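Local coordinates for protein glycosyl hydrolase, BNR repeat (PDB 3B7F) that is probably a glycoside hydrolase of the non-viral sialidase type, built as a seven-bladed beta-propeller, though its substrate is not established, at residues P290-V295 with V315-D320. Numbering follows the deposited sequence.
Sequences PRTVWV and VYVTRD. With EDO (1,2-ethanediol), chain H.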
loop_
_atom_site.group_PDB
_atom_site.type_symbol
_atom_site.label_atom_id
_atom_site.label_comp_id
_atom_site.label_asym_id
_atom_site.label_seq_id
_atom_site.Cartn_x
_atom_site.Cartn_y
_atom_site.Cartn_z
ATOM N N PRO A 290 17.773 2.848 2.282
ATOM C CA PRO A 290 17.222 1.834 1.372
ATOM C C PRO A 290 17.460 0.378 1.767
ATOM O O PRO A 290 16.915 -0.497 1.111
ATOM C CB PRO A 290 17.887 2.162 0.024
ATOM C CG PRO A 290 19.083 2.897 0.341
ATOM C CD PRO A 290 18.832 3.627 1.632
ATOM N N ARG A 291 18.261 0.134 2.810
ATOM C CA ARG A 291 18.543 -1.219 3.318
ATOM C C ARG A 291 17.543 -1.702 4.376
ATOM O O ARG A 291 17.512 -2.890 4.669
ATOM C CB ARG A 291 19.976 -1.289 3.865
ATOM C CG ARG A 291 21.026 -1.105 2.773
ATOM C CD ARG A 291 22.493 -0.953 3.240
ATOM N NE ARG A 291 23.109 -2.095 3.927
ATOM C CZ ARG A 291 23.532 -3.238 3.360
ATOM N NH1 ARG A 291 23.344 -3.503 2.069
ATOM N NH2 ARG A 291 24.106 -4.173 4.119
ATOM N N THR A 292 16.730 -0.786 4.921
ATOM C CA THR A 292 15.796 -1.099 5.995
ATOM C C THR A 292 14.365 -1.196 5.484
ATOM O O THR A 292 13.844 -0.262 4.868
ATOM C CB THR A 292 15.911 -0.107 7.154
ATOM O OG1 THR A 292 17.229 -0.207 7.680
ATOM C CG2 THR A 292 14.866 -0.422 8.277
ATOM N N VAL A 293 13.761 -2.349 5.755
ATOM C CA VAL A 293 12.431 -2.722 5.268
ATOM C C VAL A 293 11.774 -3.556 6.341
ATOM O O VAL A 293 12.469 -4.288 7.055
ATOM C CB VAL A 293 12.552 -3.498 3.898
ATOM C CG1 VAL A 293 11.316 -4.278 3.572
ATOM C CG2 VAL A 293 12.902 -2.526 2.753
ATOM N N TRP A 294 10.450 -3.403 6.476
ATOM C CA TRP A 294 9.611 -4.140 7.430
ATOM C C TRP A 294 8.529 -4.912 6.692
ATOM O O TRP A 294 7.978 -4.380 5.737
ATOM C CB TRP A 294 8.897 -3.185 8.408
ATOM C CG TRP A 294 9.797 -2.484 9.331
ATOM C CD1 TRP A 294 10.215 -2.937 10.523
ATOM C CD2 TRP A 294 10.422 -1.210 9.136
ATOM N NE1 TRP A 294 11.041 -2.033 11.108
ATOM C CE2 TRP A 294 11.212 -0.968 10.269
ATOM C CE3 TRP A 294 10.388 -0.250 8.111
ATOM C CZ2 TRP A 294 11.955 0.206 10.436
ATOM C CZ3 TRP A 294 11.111 0.925 8.274
ATOM C CH2 TRP A 294 11.883 1.146 9.436
ATOM N N VAL A 295 8.240 -6.141 7.150
ATOM C CA VAL A 295 7.158 -6.981 6.650
ATOM C C VAL A 295 6.327 -7.527 7.850
ATOM O O VAL A 295 6.724 -7.380 8.986
ATOM C CB VAL A 295 7.660 -8.162 5.718
ATOM C CG1 VAL A 295 8.283 -7.583 4.426
ATOM C CG2 VAL A 295 8.644 -9.154 6.460
ATOM N N VAL A 315 6.404 -8.503 13.430
ATOM C CA VAL A 315 6.894 -7.767 12.292
ATOM C C VAL A 315 8.318 -8.306 12.127
ATOM O O VAL A 315 8.951 -8.709 13.119
ATOM C CB VAL A 315 6.919 -6.226 12.585
ATOM C CG1 VAL A 315 7.832 -5.468 11.638
ATOM C CG2 VAL A 315 5.521 -5.653 12.603
ATOM N N TYR A 316 8.834 -8.345 10.899
ATOM C CA TYR A 316 10.249 -8.696 10.697
ATOM C C TYR A 316 10.886 -7.511 10.043
ATOM O O TYR A 316 10.299 -6.917 9.152
ATOM C CB TYR A 316 10.470 -9.988 9.878
ATOM C CG TYR A 316 10.452 -11.234 10.733
ATOM C CD1 TYR A 316 9.264 -11.697 11.280
ATOM C CD2 TYR A 316 11.629 -11.924 11.035
ATOM C CE1 TYR A 316 9.216 -12.788 12.082
ATOM C CE2 TYR A 316 11.588 -13.029 11.835
ATOM C CZ TYR A 316 10.372 -13.473 12.341
ATOM O OH TYR A 316 10.303 -14.587 13.139
ATOM N N VAL A 317 12.083 -7.161 10.518
ATOM C CA VAL A 317 12.879 -6.093 9.934
ATOM C C VAL A 317 14.141 -6.674 9.285
ATOM O O VAL A 317 14.619 -7.739 9.689
ATOM C CB VAL A 317 13.308 -5.049 11.010
ATOM C CG1 VAL A 317 14.323 -5.657 11.963
ATOM C CG2 VAL A 317 13.869 -3.760 10.370
ATOM N N THR A 318 14.625 -5.984 8.244
ATOM C CA THR A 318 15.955 -6.208 7.670
ATOM C C THR A 318 16.616 -4.817 7.661
ATOM O O THR A 318 15.949 -3.849 7.411
ATOM C CB THR A 318 15.974 -6.847 6.249
ATOM O OG1 THR A 318 17.344 -7.059 5.861
ATOM C CG2 THR A 318 15.243 -5.985 5.182
ATOM N N ARG A 319 17.874 -4.733 8.059
ATOM C CA ARG A 319 18.659 -3.501 7.990
ATOM C C ARG A 319 19.840 -3.630 7.023
ATOM O O ARG A 319 20.695 -2.748 6.959
ATOM C CB ARG A 319 19.121 -3.125 9.398
ATOM C CG ARG A 319 17.908 -2.867 10.350
ATOM C CD ARG A 319 18.347 -2.157 11.628
ATOM N NE ARG A 319 17.226 -1.492 12.328
ATOM C CZ ARG A 319 16.461 -2.057 13.261
ATOM N NH1 ARG A 319 16.657 -3.301 13.671
ATOM N NH2 ARG A 319 15.486 -1.357 13.794
ATOM N N ASP A 320 19.848 -4.712 6.238
ATOM C CA ASP A 320 20.929 -5.038 5.308
ATOM C C ASP A 320 20.374 -5.487 3.954
ATOM O O ASP A 320 20.926 -6.375 3.326
ATOM C CB ASP A 320 21.887 -6.089 5.935
ATOM C CG ASP A 320 21.178 -7.372 6.383
ATOM O OD1 ASP A 320 20.032 -7.673 5.955
ATOM O OD2 ASP A 320 21.785 -8.106 7.173
HETATM C C1 EDO H . 19.087 2.895 10.521
HETATM O O1 EDO H . 18.926 3.280 9.145
HETATM C C2 EDO H . 18.049 1.856 10.977
HETATM O O2 EDO H . 18.015 0.631 10.201
HETATM O O HOH W 1 23.790 -3.107 7.286
#
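In one four-stranded blade of the seven-bladed beta-propeller, Val293 and Val295 on the second strand pair with Thr318 and Tyr316 on the third. Two reciprocal pairs of backbone hydrogen bonds join these antiparallel neighbours: Val293 N to Thr318 O (3.1 Å) and Thr318 N to Val293 O, with Val295 and Tyr316 bonded likewise. Between them, Trp294 and Val317 form the non-hydrogen-bonded pair and project from the same face. The Trp294 indole lies beside Val317, whose CG2 sits over one ring face, 3.4 Å from Trp294 NE1; Val317 CG2 reaches it by standing anti to its own backbone N. Val315 CG1 meets the ring edge instead, 3.7 Å from Trp294 CD1, while Thr292 CG2 rests above the ring, offset toward its rim. The indole N-H is satisfied by Glu371 O. On the other face, Val293 CB touches Thr318 CG2 at 3.9 Å. Where the strand pairing ends, Thr292 CA-H points at Thr318 O (3.1 Å), and Thr292 OG1, also bonded to Asp289, accepts a bond from O2 of an ethanediol (2.8 Å). Arg319 NE makes a weak bond to that O2. The Arg291 guanidinium has Asp320 CA over one face, offset toward the rim. Arg291 NH2 meets Asp320 CB at 3.4 Å, but Asp320 OD2, bonded to Ser324 OG, lies 5.5 Å from NH2, too far for a salt bridge. Strand 282-285 flanks 293-295 and strand 326-328 flanks 315-318, while Trp294 and Val315 reach across to Val356 and Phe358 of strand 356-359 in another blade.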